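Long-range contacts in putative branched chain amino acid ABC transporter, periplasmic amino acid-binding protein (PDB 7JFN), which probably binds amino acids, perhaps branched-chain ones, in the periplasm as the soluble receptor of an ABC-type transport system: residues D214-G219 / A235-K240; D247-I252 / Y291-E296; I258-I263 / V359-R364; T336-Y341 / P353-E358. All coordinates share one frame; numbering follows the deposited sequence. Where two conformers were deposited one is given.

Interaction 1: residues D214-G219 / A235-K240; sequences DTVFTG and AGLKAK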
# COMPACT_ATOMS: atom_id res chain seq x y z
N ASP A 214 -7.78 -1.20 25.65
CA ASP A 214 -7.40 0.17 25.34
C ASP A 214 -7.38 0.45 23.85
O ASP A 214 -7.67 1.58 23.44
CB ASP A 214 -6.02 0.48 25.93
CG ASP A 214 -5.93 0.20 27.42
OD1 ASP A 214 -6.68 0.82 28.18
OD2 ASP A 214 -5.11 -0.65 27.83
N THR A 215 -7.06 -0.54 23.04
CA THR A 215 -6.80 -0.35 21.62
C THR A 215 -7.43 -1.49 20.85
O THR A 215 -7.35 -2.65 21.27
CB THR A 215 -5.29 -0.30 21.33
OG1 THR A 215 -4.72 0.82 22.02
CG2 THR A 215 -5.01 -0.19 19.82
N VAL A 216 -8.05 -1.17 19.72
CA VAL A 216 -8.63 -2.15 18.81
C VAL A 216 -7.83 -2.08 17.52
O VAL A 216 -7.90 -1.08 16.80
CB VAL A 216 -10.12 -1.88 18.54
CG1 VAL A 216 -10.64 -2.82 17.47
CG2 VAL A 216 -10.94 -2.04 19.81
N PHE A 217 -7.08 -3.15 17.21
CA PHE A 217 -6.36 -3.23 15.94
C PHE A 217 -7.28 -3.80 14.87
O PHE A 217 -7.88 -4.86 15.07
CB PHE A 217 -5.13 -4.15 16.05
CG PHE A 217 -4.02 -3.59 16.90
CD1 PHE A 217 -3.21 -2.58 16.42
CD2 PHE A 217 -3.78 -4.10 18.17
CE1 PHE A 217 -2.17 -2.06 17.19
CE2 PHE A 217 -2.73 -3.59 18.95
CZ PHE A 217 -1.94 -2.57 18.45
N THR A 218 -7.37 -3.11 13.72
CA THR A 218 -8.15 -3.67 12.62
C THR A 218 -7.60 -3.21 11.27
O THR A 218 -7.33 -2.02 11.07
CB THR A 218 -9.63 -3.30 12.75
OG1 THR A 218 -10.36 -3.88 11.66
CG2 THR A 218 -9.86 -1.77 12.78
N GLY A 219 -7.47 -4.17 10.35
CA GLY A 219 -7.22 -3.94 8.94
C GLY A 219 -8.46 -3.74 8.10
O GLY A 219 -8.38 -3.77 6.87
N ALA A 235 -22.09 2.67 21.28
CA ALA A 235 -22.05 1.90 22.52
C ALA A 235 -21.15 2.54 23.58
O ALA A 235 -21.08 2.03 24.70
CB ALA A 235 -21.57 0.47 22.25
N GLY A 236 -20.48 3.65 23.26
CA GLY A 236 -19.61 4.27 24.22
C GLY A 236 -18.30 3.54 24.42
O GLY A 236 -17.67 3.71 25.47
N LEU A 237 -17.89 2.73 23.46
CA LEU A 237 -16.60 2.05 23.56
C LEU A 237 -15.48 3.08 23.56
O LEU A 237 -15.39 3.91 22.66
CB LEU A 237 -16.43 1.08 22.40
CG LEU A 237 -15.13 0.26 22.44
CD1 LEU A 237 -15.22 -0.83 23.50
CD2 LEU A 237 -14.77 -0.33 21.09
N LYS A 238 -14.62 3.04 24.58
CA LYS A 238 -13.62 4.09 24.70
C LYS A 238 -12.33 3.80 23.95
O LYS A 238 -11.51 4.71 23.78
CB LYS A 238 -13.31 4.34 26.19
N ALA A 239 -12.12 2.57 23.48
CA ALA A 239 -10.84 2.20 22.90
C ALA A 239 -10.52 3.01 21.64
O ALA A 239 -11.40 3.38 20.86
CB ALA A 239 -10.83 0.72 22.56
N LYS A 240 -9.23 3.29 21.44
CA LYS A 240 -8.76 3.85 20.18
C LYS A 240 -8.68 2.75 19.13
O LYS A 240 -8.27 1.62 19.43
CB LYS A 240 -7.38 4.50 20.34
CG LYS A 240 -7.35 5.76 21.20
CD LYS A 240 -6.00 6.45 21.12
CE LYS A 240 -6.16 7.94 21.39
NZ LYS A 240 -7.03 8.19 22.56

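Interaction 2: residues D247-I252 / Y291-E296; sequences DQPGNI and YPSYVE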
# COMPACT_ATOMS: atom_id res chain seq x y z
N ASP A 247 -7.85 6.40 6.18
CA ASP A 247 -7.81 7.51 5.25
C ASP A 247 -8.30 7.18 3.84
O ASP A 247 -8.02 7.96 2.91
CB ASP A 247 -6.40 8.12 5.19
CG ASP A 247 -5.38 7.17 4.61
OD1 ASP A 247 -5.53 5.94 4.80
OD2 ASP A 247 -4.41 7.67 3.98
N GLN A 248 -9.04 6.09 3.64
CA GLN A 248 -9.74 5.95 2.37
C GLN A 248 -10.54 7.21 2.09
O GLN A 248 -11.14 7.78 3.02
CB GLN A 248 -10.71 4.77 2.37
CG GLN A 248 -10.12 3.42 2.60
CD GLN A 248 -11.22 2.43 2.83
OE1 GLN A 248 -11.66 2.24 3.97
NE2 GLN A 248 -11.71 1.82 1.76
N PRO A 249 -10.59 7.68 0.85
CA PRO A 249 -11.40 8.86 0.52
C PRO A 249 -12.84 8.65 0.95
O PRO A 249 -13.41 7.57 0.79
CB PRO A 249 -11.27 8.96 -1.01
CG PRO A 249 -9.96 8.31 -1.29
CD PRO A 249 -9.85 7.17 -0.32
N GLY A 250 -13.40 9.67 1.59
CA GLY A 250 -14.76 9.60 2.07
C GLY A 250 -14.92 9.14 3.51
O GLY A 250 -15.94 9.45 4.12
N ASN A 251 -13.93 8.41 4.07
CA ASN A 251 -14.11 7.84 5.41
C ASN A 251 -14.34 8.92 6.45
O ASN A 251 -15.22 8.80 7.30
CB ASN A 251 -12.91 6.98 5.82
CG ASN A 251 -12.97 5.61 5.21
OD1 ASN A 251 -13.87 5.31 4.42
ND2 ASN A 251 -12.00 4.75 5.57
N ILE A 252 -13.53 9.99 6.41
CA ILE A 252 -13.70 11.03 7.42
C ILE A 252 -15.00 11.79 7.16
O ILE A 252 -15.69 12.19 8.10
CB ILE A 252 -12.48 11.97 7.44
CG1 ILE A 252 -11.21 11.20 7.82
CG2 ILE A 252 -12.74 13.13 8.40
CD1 ILE A 252 -11.34 10.27 9.00
N TYR A 291 -5.50 16.42 -3.91
CA TYR A 291 -4.33 16.08 -3.11
C TYR A 291 -4.11 14.56 -3.14
O TYR A 291 -5.08 13.79 -3.22
CB TYR A 291 -4.50 16.53 -1.66
CG TYR A 291 -4.30 18.01 -1.40
CD1 TYR A 291 -3.18 18.68 -1.88
CD2 TYR A 291 -5.21 18.72 -0.63
CE1 TYR A 291 -2.99 20.04 -1.62
CE2 TYR A 291 -5.04 20.07 -0.36
CZ TYR A 291 -3.93 20.72 -0.85
OH TYR A 291 -3.79 22.06 -0.57
N PRO A 292 -2.87 14.11 -3.08
CA PRO A 292 -2.60 12.66 -3.11
C PRO A 292 -2.99 12.05 -1.77
O PRO A 292 -2.52 12.48 -0.71
CB PRO A 292 -1.09 12.58 -3.35
CG PRO A 292 -0.56 13.88 -2.78
CD PRO A 292 -1.64 14.91 -2.89
N SER A 293 -3.89 11.08 -1.82
CA SER A 293 -4.41 10.48 -0.62
C SER A 293 -4.27 8.97 -0.73
O SER A 293 -4.03 8.44 -1.81
CB SER A 293 -5.89 10.84 -0.39
OG SER A 293 -6.67 10.32 -1.46
N TYR A 294 -4.40 8.32 0.42
CA TYR A 294 -4.66 6.90 0.48
C TYR A 294 -3.58 6.11 -0.25
O TYR A 294 -2.43 6.05 0.21
CB TYR A 294 -6.07 6.68 -0.08
CG TYR A 294 -6.61 5.29 0.01
CD1 TYR A 294 -6.27 4.45 1.07
CD2 TYR A 294 -7.44 4.80 -0.99
CE1 TYR A 294 -6.79 3.16 1.12
CE2 TYR A 294 -7.96 3.54 -0.94
CZ TYR A 294 -7.63 2.72 0.10
OH TYR A 294 -8.16 1.47 0.09
N VAL A 295 -3.90 5.55 -1.42
CA VAL A 295 -2.96 4.68 -2.14
C VAL A 295 -2.00 5.44 -3.04
O VAL A 295 -0.99 4.86 -3.49
CB VAL A 295 -3.72 3.63 -2.97
CG1 VAL A 295 -4.49 2.71 -2.07
CG2 VAL A 295 -4.65 4.33 -3.99
N GLU A 296 -2.25 6.73 -3.30
CA GLU A 296 -1.48 7.39 -4.34
C GLU A 296 -0.02 7.67 -3.97
O GLU A 296 0.85 7.48 -4.82
CB GLU A 296 -2.19 8.68 -4.75
CG GLU A 296 -3.51 8.35 -5.46
CD GLU A 296 -4.38 9.58 -5.72
OE1 GLU A 296 -4.81 10.23 -4.74
OE2 GLU A 296 -4.64 9.89 -6.92
O HOH W 1 -4.24 9.87 2.99

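Interaction 3: residues I258-I263 / V359-R364; sequences IAEGHI and VSKKAR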
# COMPACT_ATOMS: atom_id res chain seq x y z
N ILE A 258 -16.95 10.77 14.78
CA ILE A 258 -16.72 9.38 15.17
C ILE A 258 -15.29 8.94 14.90
O ILE A 258 -14.76 8.07 15.60
CB ILE A 258 -17.75 8.48 14.47
CG1 ILE A 258 -19.16 8.84 14.97
CG2 ILE A 258 -17.46 7.00 14.70
CD1 ILE A 258 -20.27 8.17 14.19
N ALA A 259 -14.64 9.51 13.89
CA ALA A 259 -13.25 9.15 13.59
C ALA A 259 -12.23 9.89 14.44
O ALA A 259 -11.06 9.48 14.47
CB ALA A 259 -12.94 9.39 12.11
N GLU A 260 -12.63 10.97 15.12
CA GLU A 260 -11.69 11.83 15.82
C GLU A 260 -10.94 11.05 16.90
O GLU A 260 -11.55 10.32 17.68
CB GLU A 260 -12.44 13.02 16.45
CG GLU A 260 -11.55 14.09 17.07
CD GLU A 260 -12.36 15.20 17.73
OE1 GLU A 260 -13.50 14.92 18.18
OE2 GLU A 260 -11.87 16.34 17.79
N GLY A 261 -9.61 11.19 16.92
CA GLY A 261 -8.79 10.51 17.90
C GLY A 261 -8.27 9.16 17.48
O GLY A 261 -7.40 8.61 18.18
N HIS A 262 -8.76 8.60 16.38
CA HIS A 262 -8.34 7.28 15.96
C HIS A 262 -7.14 7.37 15.02
O HIS A 262 -6.80 8.44 14.53
CB HIS A 262 -9.53 6.54 15.34
CG HIS A 262 -10.63 6.37 16.33
ND1 HIS A 262 -10.53 5.49 17.39
CD2 HIS A 262 -11.79 7.04 16.52
CE1 HIS A 262 -11.63 5.57 18.13
NE2 HIS A 262 -12.41 6.51 17.63
N ILE A 263 -6.46 6.24 14.85
CA ILE A 263 -5.07 6.22 14.41
C ILE A 263 -4.91 5.45 13.11
O ILE A 263 -5.57 4.43 12.89
CB ILE A 263 -4.18 5.59 15.52
CG1 ILE A 263 -4.46 6.24 16.88
CG2 ILE A 263 -2.68 5.72 15.17
CD1 ILE A 263 -4.13 7.74 16.94
N VAL A 359 -6.62 11.25 13.65
CA VAL A 359 -7.67 12.14 13.14
C VAL A 359 -7.91 13.27 14.14
O VAL A 359 -8.23 13.03 15.31
CB VAL A 359 -8.97 11.37 12.86
CG1 VAL A 359 -10.08 12.34 12.41
CG2 VAL A 359 -8.71 10.31 11.79
N SER A 360 -7.74 14.51 13.69
CA SER A 360 -7.74 15.63 14.61
C SER A 360 -8.25 16.89 13.94
O SER A 360 -7.99 17.13 12.76
CB SER A 360 -6.33 15.89 15.17
OG SER A 360 -6.36 17.02 16.03
N LYS A 361 -8.96 17.71 14.72
CA LYS A 361 -9.29 19.06 14.28
C LYS A 361 -8.05 19.93 14.16
O LYS A 361 -8.11 21.00 13.54
CB LYS A 361 -10.26 19.72 15.25
CG LYS A 361 -11.64 19.12 15.25
CD LYS A 361 -12.59 19.89 16.13
CE LYS A 361 -13.86 19.09 16.39
NZ LYS A 361 -14.77 19.81 17.32
N LYS A 362 -6.93 19.51 14.77
CA LYS A 362 -5.72 20.32 14.79
C LYS A 362 -4.85 20.11 13.57
O LYS A 362 -3.85 20.82 13.41
CB LYS A 362 -4.90 20.02 16.06
CG LYS A 362 -5.66 20.30 17.36
CD LYS A 362 -6.47 21.58 17.27
CE LYS A 362 -7.43 21.74 18.43
NZ LYS A 362 -8.30 22.94 18.27
N ALA A 363 -5.20 19.15 12.71
CA ALA A 363 -4.52 19.01 11.43
C ALA A 363 -4.79 20.24 10.59
O ALA A 363 -5.90 20.80 10.60
CB ALA A 363 -4.97 17.73 10.71
N ARG A 364 -3.78 20.70 9.86
CA ARG A 364 -3.96 21.92 9.09
C ARG A 364 -4.70 21.64 7.78
O ARG A 364 -5.59 22.41 7.39
CB ARG A 364 -2.62 22.57 8.82
CG ARG A 364 -2.78 23.98 8.37
CD ARG A 364 -1.44 24.65 8.22
NE ARG A 364 -0.79 24.26 6.97
CZ ARG A 364 -0.83 25.01 5.87
NH1 ARG A 364 -1.48 26.17 5.87
NH2 ARG A 364 -0.21 24.60 4.77
O HOH W 2 -9.48 16.89 17.34

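Interaction 4: residues T336-Y341 / P353-E358; sequences TPMGDY and PMVVQE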
# COMPACT_ATOMS: atom_id res chain seq x y z
N THR A 336 12.49 10.99 -1.75
CA THR A 336 11.12 11.34 -2.06
C THR A 336 10.68 12.50 -1.20
O THR A 336 11.42 12.96 -0.32
CB THR A 336 10.18 10.15 -1.83
OG1 THR A 336 10.04 9.93 -0.42
CG2 THR A 336 10.70 8.89 -2.53
N PRO A 337 9.47 13.01 -1.43
CA PRO A 337 8.93 14.04 -0.53
C PRO A 337 8.84 13.61 0.92
O PRO A 337 8.71 14.48 1.79
CB PRO A 337 7.54 14.31 -1.12
CG PRO A 337 7.79 14.15 -2.63
CD PRO A 337 8.68 12.92 -2.68
N MET A 338 8.88 12.30 1.21
CA MET A 338 8.83 11.79 2.57
C MET A 338 10.18 11.31 3.09
O MET A 338 10.27 10.89 4.25
CB MET A 338 7.82 10.64 2.66
CG MET A 338 6.40 11.09 2.87
SD MET A 338 6.24 12.17 4.33
CE MET A 338 6.82 11.10 5.63
N GLY A 339 11.23 11.35 2.27
CA GLY A 339 12.52 10.85 2.72
C GLY A 339 13.02 9.71 1.85
O GLY A 339 12.54 9.54 0.73
N ASP A 340 13.94 8.88 2.37
CA ASP A 340 14.64 7.93 1.51
C ASP A 340 13.80 6.69 1.22
O ASP A 340 13.21 6.09 2.11
CB ASP A 340 15.96 7.51 2.14
CG ASP A 340 16.97 8.61 2.10
OD1 ASP A 340 16.83 9.50 1.23
OD2 ASP A 340 17.90 8.58 2.92
N TYR A 341 13.82 6.31 -0.05
CA TYR A 341 13.14 5.12 -0.55
C TYR A 341 14.18 4.21 -1.18
O TYR A 341 15.00 4.68 -1.98
CB TYR A 341 12.06 5.45 -1.61
CG TYR A 341 10.63 5.46 -1.12
CD1 TYR A 341 10.19 6.46 -0.27
CD2 TYR A 341 9.71 4.48 -1.52
CE1 TYR A 341 8.89 6.49 0.17
CE2 TYR A 341 8.40 4.51 -1.07
CZ TYR A 341 8.01 5.52 -0.21
OH TYR A 341 6.72 5.58 0.29
N PRO A 353 9.85 5.37 4.73
CA PRO A 353 9.27 5.85 5.99
C PRO A 353 7.77 5.60 6.10
O PRO A 353 7.05 5.51 5.10
CB PRO A 353 9.55 7.36 5.95
CG PRO A 353 10.67 7.52 4.94
CD PRO A 353 10.40 6.47 3.92
N MET A 354 7.31 5.51 7.34
CA MET A 354 5.90 5.40 7.69
C MET A 354 5.56 6.48 8.70
O MET A 354 6.35 6.76 9.62
CB MET A 354 5.54 4.01 8.26
CG MET A 354 5.60 2.88 7.22
SD MET A 354 4.34 3.07 5.94
CE MET A 354 2.85 2.54 6.80
N VAL A 355 4.39 7.11 8.53
CA VAL A 355 3.93 8.22 9.37
C VAL A 355 2.68 7.77 10.12
O VAL A 355 1.68 7.41 9.49
CB VAL A 355 3.64 9.48 8.53
CG1 VAL A 355 3.55 10.71 9.43
CG2 VAL A 355 4.69 9.66 7.46
N VAL A 356 2.73 7.81 11.44
CA VAL A 356 1.58 7.44 12.24
C VAL A 356 0.82 8.72 12.58
O VAL A 356 1.42 9.74 12.94
CB VAL A 356 2.01 6.67 13.51
CG1 VAL A 356 0.81 6.07 14.20
CG2 VAL A 356 3.01 5.56 13.11
N GLN A 357 -0.50 8.68 12.38
CA GLN A 357 -1.35 9.86 12.29
C GLN A 357 -2.61 9.68 13.12
O GLN A 357 -3.14 8.57 13.23
CB GLN A 357 -1.75 10.10 10.83
CG GLN A 357 -0.54 10.32 9.93
CD GLN A 357 -0.84 10.02 8.48
OE1 GLN A 357 -1.63 10.72 7.84
NE2 GLN A 357 -0.24 8.96 7.95
N GLU A 358 -3.11 10.78 13.69
CA GLU A 358 -4.36 10.78 14.44
C GLU A 358 -5.36 11.68 13.71
O GLU A 358 -4.99 12.75 13.23
CB GLU A 358 -4.13 11.32 15.86
CG GLU A 358 -5.40 11.47 16.69
CD GLU A 358 -5.24 12.47 17.83
OE1 GLU A 358 -5.91 12.31 18.88
OE2 GLU A 358 -4.46 13.44 17.66
O HOH W 3 7.05 6.97 2.77

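Interaction 1: residues D214-G219 / A235-K240
Val-216 turns its CG2 branch over the methyl of Ala-239, with CG2 and Ala-239 CB 3.9 Å apart, while Leu-237 CD2 stands farther off, 4.4 Å from Val-216 CG2. CG1 stands anti to the backbone N (chi1 174°), which places CG2 beside that N, on the flank where 235-240 passes. Ile-208 of helix 202-211 touches both Val-216 and Leu-237, so this small apolar patch lies under that helix. Ala-239 CB also packs against the carbonyl of Asp-214, 3.4 Å from its O.

Two backbone bonds join the segments. Val-216 N gives a nearly straight bond of 2.8 Å to Lys-240 O (168° at the hydrogen), and Lys-240 N gives a more bent one of 3.1 Å to Asp-214 O. Lys-240 thus spends both its N-H and its carbonyl on the two residues flanking Thr-215, the register of a parallel bridge. Thr-215 CG2 rests 3.7 Å from Lys-240 O and, within its own strand, over one face of the Phe-217 ring. Its OG1 is hydrogen-bonded to Leu-155 O.

Helix 223-235 ends in a Schellman motif at Gly-236, and the chain then returns to enter strand 240-243 beside strand 215-218. Strand, helix and parallel neighbouring strand form the beta-alpha-beta crossover from which the lobes of periplasmic binding proteins are built.

Interaction 2: residues D247-I252 / Y291-E296
Gln-248 OE1 is gripped by two donors, Asn-251 ND2 at 3.0 Å and Ser-222 N, which fixes the terminal amide of Gln-248 and keeps its CG over the Tyr-294 ring.

The ring is the main surface of the contact. Its CG lies anti to the backbone N (chi1 -174°), which lays the ring along Gln-248, the two side chains pointing the same way. Gln-248 CA and CG cover one face, and CG makes a CH-pi contact 4.0 Å from the centroid of the Tyr-294 ring. Val-295 CG1 covers the opposite face. Pro-249 crosses at about a right angle, its CD 3.4 Å from Tyr-294 CD2, and its CG reaches Ser-293 OG at 3.9 Å. The Asp-247 carboxylate stands almost perpendicular to the ring, 88° from it, with OD2 3.6 Å from Tyr-294 CA.

In 291-296, Ser-293 N gives a bond of 3.2 Å to Glu-296 OE1, bracing the type II' turn that presents Tyr-294. Water 1 accepts from Tyr-294 N at 3.0 Å; its other leg, 2.4 Å to Asp-247 OD2, is doubtfully short.

With no direct hydrogen bond between the segments, the loops meet chiefly by aliphatic packing on an aromatic ring, perhaps with a water bridge beside it.

Interaction 3: residues I258-I263 / V359-R364
Two backbone bonds pair the segments around Val-359. Gly-261 N donates to Val-359 O at 2.8 Å, and Val-359 N donates to His-262 O at 3.0 Å, both close to straight at the hydrogen (167° and 165°). The type II turn from Ala-259 to His-262 offers these groups on its way into strand 263-266.

Van der Waals packing centres on the same valine. Val-359 points at the turn with CG1 anti to its N (chi1 177°); its CB sits 3.2 Å from Ala-259 O, the methyls to either side of that oxygen. The apolar contact is CG1 to Ala-259 CB, at 4.1 Å. Ile-252 of helix 251-255 and Phe-374 of strand 373-380 also touch Val-359. Here the end of strand 350-360 runs antiparallel to strand 263-266, the last of the parallel strands in this lobe.

Polar side chains meet farther out. Glu-260 and Lys-361 are both extended; Glu-260 OE2 lies 3.7 Å from Lys-361 CE, whereas Lys-361 NZ is 4.5 Å from OE2, beyond a salt bridge. Water 2 links the Glu-260 carboxylate to the backbone N of Lys-361, accepting from that N at 2.8 Å. Beyond it, Ser-360 OG accepts from Lys-362 N, an ST turn that starts the chain's departure from the strand.

Interaction 4: residues T336-Y341 / P353-E358
The start of strand 339-343 meets the first residues of 353-358, Gly-339 facing Pro-353 with their CA atoms 6.8 Å apart, too far for backbone pairing at this point; the proline ring fills the space between. A type I turn from Thr-336 to Gly-339 precedes the strand. These two residues pair by two backbone bonds, Thr-336 N to Gly-339 O and Gly-339 N to Thr-336 O, so the turn is the tight link between strands 333-336 and 339-343. Gly-339 O is gripped by a second donor, Thr-336 OG1 at 2.8 Å, which arrives from the opposite face of the carbonyl plane to Thr-336 N. The same hydroxyl accepts from Met-338 N, an ST turn.

Pro-353 carries the contact. Its CG lies 3.5 Å from Met-338 O and its CD 3.4 Å from Asp-340 O, so two carbonyls of 336-341 meet neighbouring carbons of the ring. Tyr-341 crosses it obliquely, with CE1 4.0 Å from Pro-353 CD. In one of the two deposited conformers of Tyr-341, its OH donates to water 3 at 2.9 Å, and that water donates to Pro-353 O at 2.7 Å, a bridge from the tyrosine hydroxyl to the proline's carbonyl. Phe-352 and Phe-301 pack on the Tyr-341 ring. Met-338 touches Phe-301 of helix 296-311 and Phe-268.

The arrangement belongs to an antiparallel beta hairpin, strands 339-343 and 350-360, within the mixed sheet of this binding-protein fold.

How the interactions relate
Interactions 1, 3 and 4 all reach the mixed sheet. Interaction 1 pairs parallel strands 215-218 and 240-243; interaction 3 lies next to it, centres about 15 Å apart, with His-262 packing on Ala-239 and Lys-240. Strand 350-360 then serves both interaction 3 and interaction 4, whose centres are about 18 Å apart, and Ile-263 packs on Val-356 and Glu-358 between them. Interaction 2 is a surface loop contact joined to interaction 3 through Ile-252, with centres about 14 Å apart. Along the chain, interaction 1 closes first, interactions 2 and 3 alternate their segments, and interaction 4 is nested inside the loop closed by interaction 3. Interactions 1, 3 and 4 thus bring distant sequence into one sheet, and interaction 2 joins loops beside it.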